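PDB 4PG7: homoserine dehydrogenase from Staphylococcus aureus M1064, which catalyses the NAD(P)-dependent interconversion of aspartate semialdehyde and homoserine, a hydride-transfer step of the aspartic acid pathway. Local coordinates for residues A[397-402]-A[417-422]. Sequence-based numbering, arbitrary orientation.
Sequences AILPFH and AVIVGL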
ATOM      1  N   ALA A 397     -39.664 -11.825 -11.398  1.00 33.15           N
ATOM      2  CA  ALA A 397     -40.280 -13.125 -11.611  1.00 34.03           C
ATOM      3  C   ALA A 397     -39.298 -14.141 -12.161  1.00 33.87           C
ATOM      4  O   ALA A 397     -39.362 -15.318 -11.817  1.00 35.02           O
ATOM      5  CB  ALA A 397     -41.460 -12.997 -12.558  1.00 34.99           C
ATOM      6  N   ILE A 398     -38.377 -13.710 -13.012  1.00 32.15           N
ATOM      7  CA  ILE A 398     -37.561 -14.699 -13.726  1.00 32.02           C
ATOM      8  C   ILE A 398     -36.231 -15.011 -13.008  1.00 30.79           C
ATOM      9  O   ILE A 398     -35.710 -16.117 -13.136  1.00 30.23           O
ATOM     10  CB  ILE A 398     -37.322 -14.341 -15.215  1.00 32.63           C
ATOM     11  CG1 ILE A 398     -36.416 -13.133 -15.362  1.00 33.04           C
ATOM     12  CG2 ILE A 398     -38.638 -14.099 -15.943  1.00 32.36           C
ATOM     13  CD1 ILE A 398     -35.785 -13.064 -16.733  1.00 33.47           C
ATOM     14  N   LEU A 399     -35.706 -14.070 -12.234  1.00 28.92           N
ATOM     15  CA  LEU A 399     -34.391 -14.251 -11.636  1.00 28.90           C
ATOM     16  C   LEU A 399     -34.465 -15.306 -10.549  1.00 29.45           C
ATOM     17  O   LEU A 399     -35.467 -15.384  -9.850  1.00 30.84           O
ATOM     18  CB  LEU A 399     -33.893 -12.954 -11.019  1.00 27.50           C
ATOM     19  CG  LEU A 399     -33.398 -11.906 -12.021  1.00 27.16           C
ATOM     20  CD1 LEU A 399     -33.154 -10.593 -11.294  1.00 26.74           C
ATOM     21  CD2 LEU A 399     -32.143 -12.375 -12.737  1.00 26.80           C
ATOM     22  N   PRO A 400     -33.412 -16.112 -10.401  1.00 30.14           N
ATOM     23  CA  PRO A 400     -33.323 -16.933  -9.171  1.00 32.35           C
ATOM     24  C   PRO A 400     -33.086 -16.023  -7.967  1.00 32.96           C
ATOM     25  O   PRO A 400     -32.995 -14.794  -8.115  1.00 28.78           O
ATOM     26  CB  PRO A 400     -32.098 -17.829  -9.415  1.00 32.95           C
ATOM     27  CG  PRO A 400     -31.265 -17.091 -10.428  1.00 32.14           C
ATOM     28  CD  PRO A 400     -32.177 -16.155 -11.200  1.00 30.18           C
ATOM     29  N   PHE A 401     -32.983 -16.602  -6.775  1.00 35.39           N
ATOM     30  CA  PHE A 401     -32.962 -15.781  -5.581  1.00 36.26           C
ATOM     31  C   PHE A 401     -31.719 -14.926  -5.595  1.00 34.37           C
ATOM     32  O   PHE A 401     -30.632 -15.343  -6.088  1.00 32.23           O
ATOM     33  CB  PHE A 401     -33.076 -16.611  -4.282  1.00 42.31           C
ATOM     34  CG  PHE A 401     -31.779 -17.193  -3.804  1.00 44.02           C
ATOM     35  CD1 PHE A 401     -31.022 -16.538  -2.833  1.00 45.36           C
ATOM     36  CD2 PHE A 401     -31.332 -18.413  -4.301  1.00 46.60           C
ATOM     37  CE1 PHE A 401     -29.833 -17.094  -2.375  1.00 47.89           C
ATOM     38  CE2 PHE A 401     -30.145 -18.976  -3.847  1.00 48.36           C
ATOM     39  CZ  PHE A 401     -29.395 -18.315  -2.883  1.00 49.37           C
ATOM     40  N   HIS A 402     -31.910 -13.713  -5.101  1.00 33.06           N
ATOM     41  CA  HIS A 402     -30.850 -12.742  -5.058  1.00 34.86           C
ATOM     42  C   HIS A 402     -31.089 -11.742  -3.913  1.00 34.91           C
ATOM     43  O   HIS A 402     -32.146 -11.724  -3.307  1.00 38.50           O
ATOM     44  CB  HIS A 402     -30.773 -12.019  -6.416  1.00 32.14           C
ATOM     45  CG  HIS A 402     -32.055 -11.370  -6.820  1.00 31.38           C
ATOM     46  ND1 HIS A 402     -33.114 -12.072  -7.346  1.00 31.42           N
ATOM     47  CD2 HIS A 402     -32.462 -10.085  -6.727  1.00 32.32           C
ATOM     48  CE1 HIS A 402     -34.115 -11.244  -7.579  1.00 33.54           C
ATOM     49  NE2 HIS A 402     -33.744 -10.029  -7.219  1.00 32.48           N
ATOM     50  N   ALA A 417     -30.046  -3.027 -15.312  1.00 27.29           N
ATOM     51  CA  ALA A 417     -30.373  -3.574 -14.001  1.00 26.17           C
ATOM     52  C   ALA A 417     -29.074  -3.877 -13.283  1.00 26.26           C
ATOM     53  O   ALA A 417     -28.163  -4.412 -13.879  1.00 26.82           O
ATOM     54  CB  ALA A 417     -31.182  -4.855 -14.134  1.00 25.71           C
ATOM     55  N   VAL A 418     -29.002  -3.541 -12.000  1.00 27.19           N
ATOM     56  CA  VAL A 418     -27.953  -4.057 -11.155  1.00 27.56           C
ATOM     57  C   VAL A 418     -28.587  -5.072 -10.222  1.00 26.69           C
ATOM     58  O   VAL A 418     -29.534  -4.768  -9.501  1.00 25.36           O
ATOM     59  CB  VAL A 418     -27.232  -2.930 -10.356  1.00 29.23           C
ATOM     60  CG1 VAL A 418     -26.326  -3.507  -9.262  1.00 28.93           C
ATOM     61  CG2 VAL A 418     -26.456  -2.038 -11.317  1.00 29.95           C
ATOM     62  N   ILE A 419     -28.019  -6.269 -10.235  1.00 24.56           N
ATOM     63  CA  ILE A 419     -28.536  -7.363  -9.468  1.00 26.86           C
ATOM     64  C   ILE A 419     -27.421  -7.816  -8.536  1.00 27.45           C
ATOM     65  O   ILE A 419     -26.309  -8.117  -8.976  1.00 27.37           O
ATOM     66  CB  ILE A 419     -28.966  -8.521 -10.371  1.00 27.76           C
ATOM     67  CG1 ILE A 419     -29.902  -8.021 -11.463  1.00 29.11           C
ATOM     68  CG2 ILE A 419     -29.658  -9.586  -9.549  1.00 30.61           C
ATOM     69  CD1 ILE A 419     -29.826  -8.831 -12.727  1.00 31.12           C
ATOM     70  N   VAL A 420     -27.715  -7.837  -7.246  1.00 28.97           N
ATOM     71  CA  VAL A 420     -26.725  -8.207  -6.248  1.00 32.05           C
ATOM     72  C   VAL A 420     -27.072  -9.577  -5.697  1.00 30.75           C
ATOM     73  O   VAL A 420     -28.216  -9.826  -5.347  1.00 30.05           O
ATOM     74  CB  VAL A 420     -26.695  -7.166  -5.106  1.00 34.79           C
ATOM     75  CG1 VAL A 420     -25.814  -7.642  -3.942  1.00 37.89           C
ATOM     76  CG2 VAL A 420     -26.209  -5.830  -5.623  1.00 35.18           C
ATOM     77  N   GLY A 421     -26.088 -10.474  -5.657  1.00 31.95           N
ATOM     78  CA  GLY A 421     -26.237 -11.753  -4.952  1.00 34.56           C
ATOM     79  C   GLY A 421     -26.734 -12.931  -5.779  1.00 35.47           C
ATOM     80  O   GLY A 421     -27.548 -13.698  -5.313  1.00 39.62           O
ATOM     81  N   LEU A 422     -26.266 -13.066  -7.008  1.00 33.77           N
ATOM     82  CA  LEU A 422     -26.554 -14.231  -7.830  1.00 35.80           C
ATOM     83  C   LEU A 422     -25.382 -15.171  -7.770  1.00 37.33           C
ATOM     84  O   LEU A 422     -24.282 -14.738  -7.468  1.00 35.79           O
ATOM     85  CB  LEU A 422     -26.778 -13.820  -9.296  1.00 31.90           C
ATOM     86  CG  LEU A 422     -28.039 -13.019  -9.569  1.00 31.82           C
ATOM     87  CD1 LEU A 422     -28.032 -12.442 -10.983  1.00 31.06           C
ATOM     88  CD2 LEU A 422     -29.284 -13.873  -9.363  1.00 31.86           C
TER
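Leu-399 and Ile-419 meet end to end through their methyls, with CD1 of Leu-399 set 4.0 Å from CD1 of Ile-419 and equally near its CG2. The same Leu-399 methyl also lies over one face of the His-402 imidazole, near the ring's margin rather than its centre, so it is shared between its own loop and the strand. The ring and Ile-419 meet at a slant: CG2 of Ile-419 comes to 4.0 Å from CD2 of His-402. Holding that ring in place is a nearly straight hydrogen bond (170° at the hydrogen) within the loop, from ND1 of His-402 to O of Pro-400 at 2.8 Å; the acceptor lies in the ring plane, and the donor in the carbonyl plane. A chi1 of 57°, which places CG in the cleft flanked by N and C, turns the imidazole back over the loop for this bond. All this belongs to the C-terminal ACT domain, where the loop leaving helix 388-398 leads into strand 404-411, the antiparallel neighbour of strand 414-422. Gly-421 and Leu-422 form a G1 beta bulge opposite Ser-375; the positive phi of Gly-421 is a backbone shape in which a CB would press against the preceding carbonyl oxygen. The glycine's own carbonyl oxygen receives a CA-H...O contact from His-402, CA to O of Gly-421 being 3.4 Å. Leu-422, the second residue of the bulge, lies roughly perpendicular to Pro-400, its CD2 packing 3.9 Å from CG of the proline and 3.8 Å from CB of His-402. Pro-426 touches both Leu-399 and Ile-419, while Phe-377 of strand 375-382 packs against Leu-422.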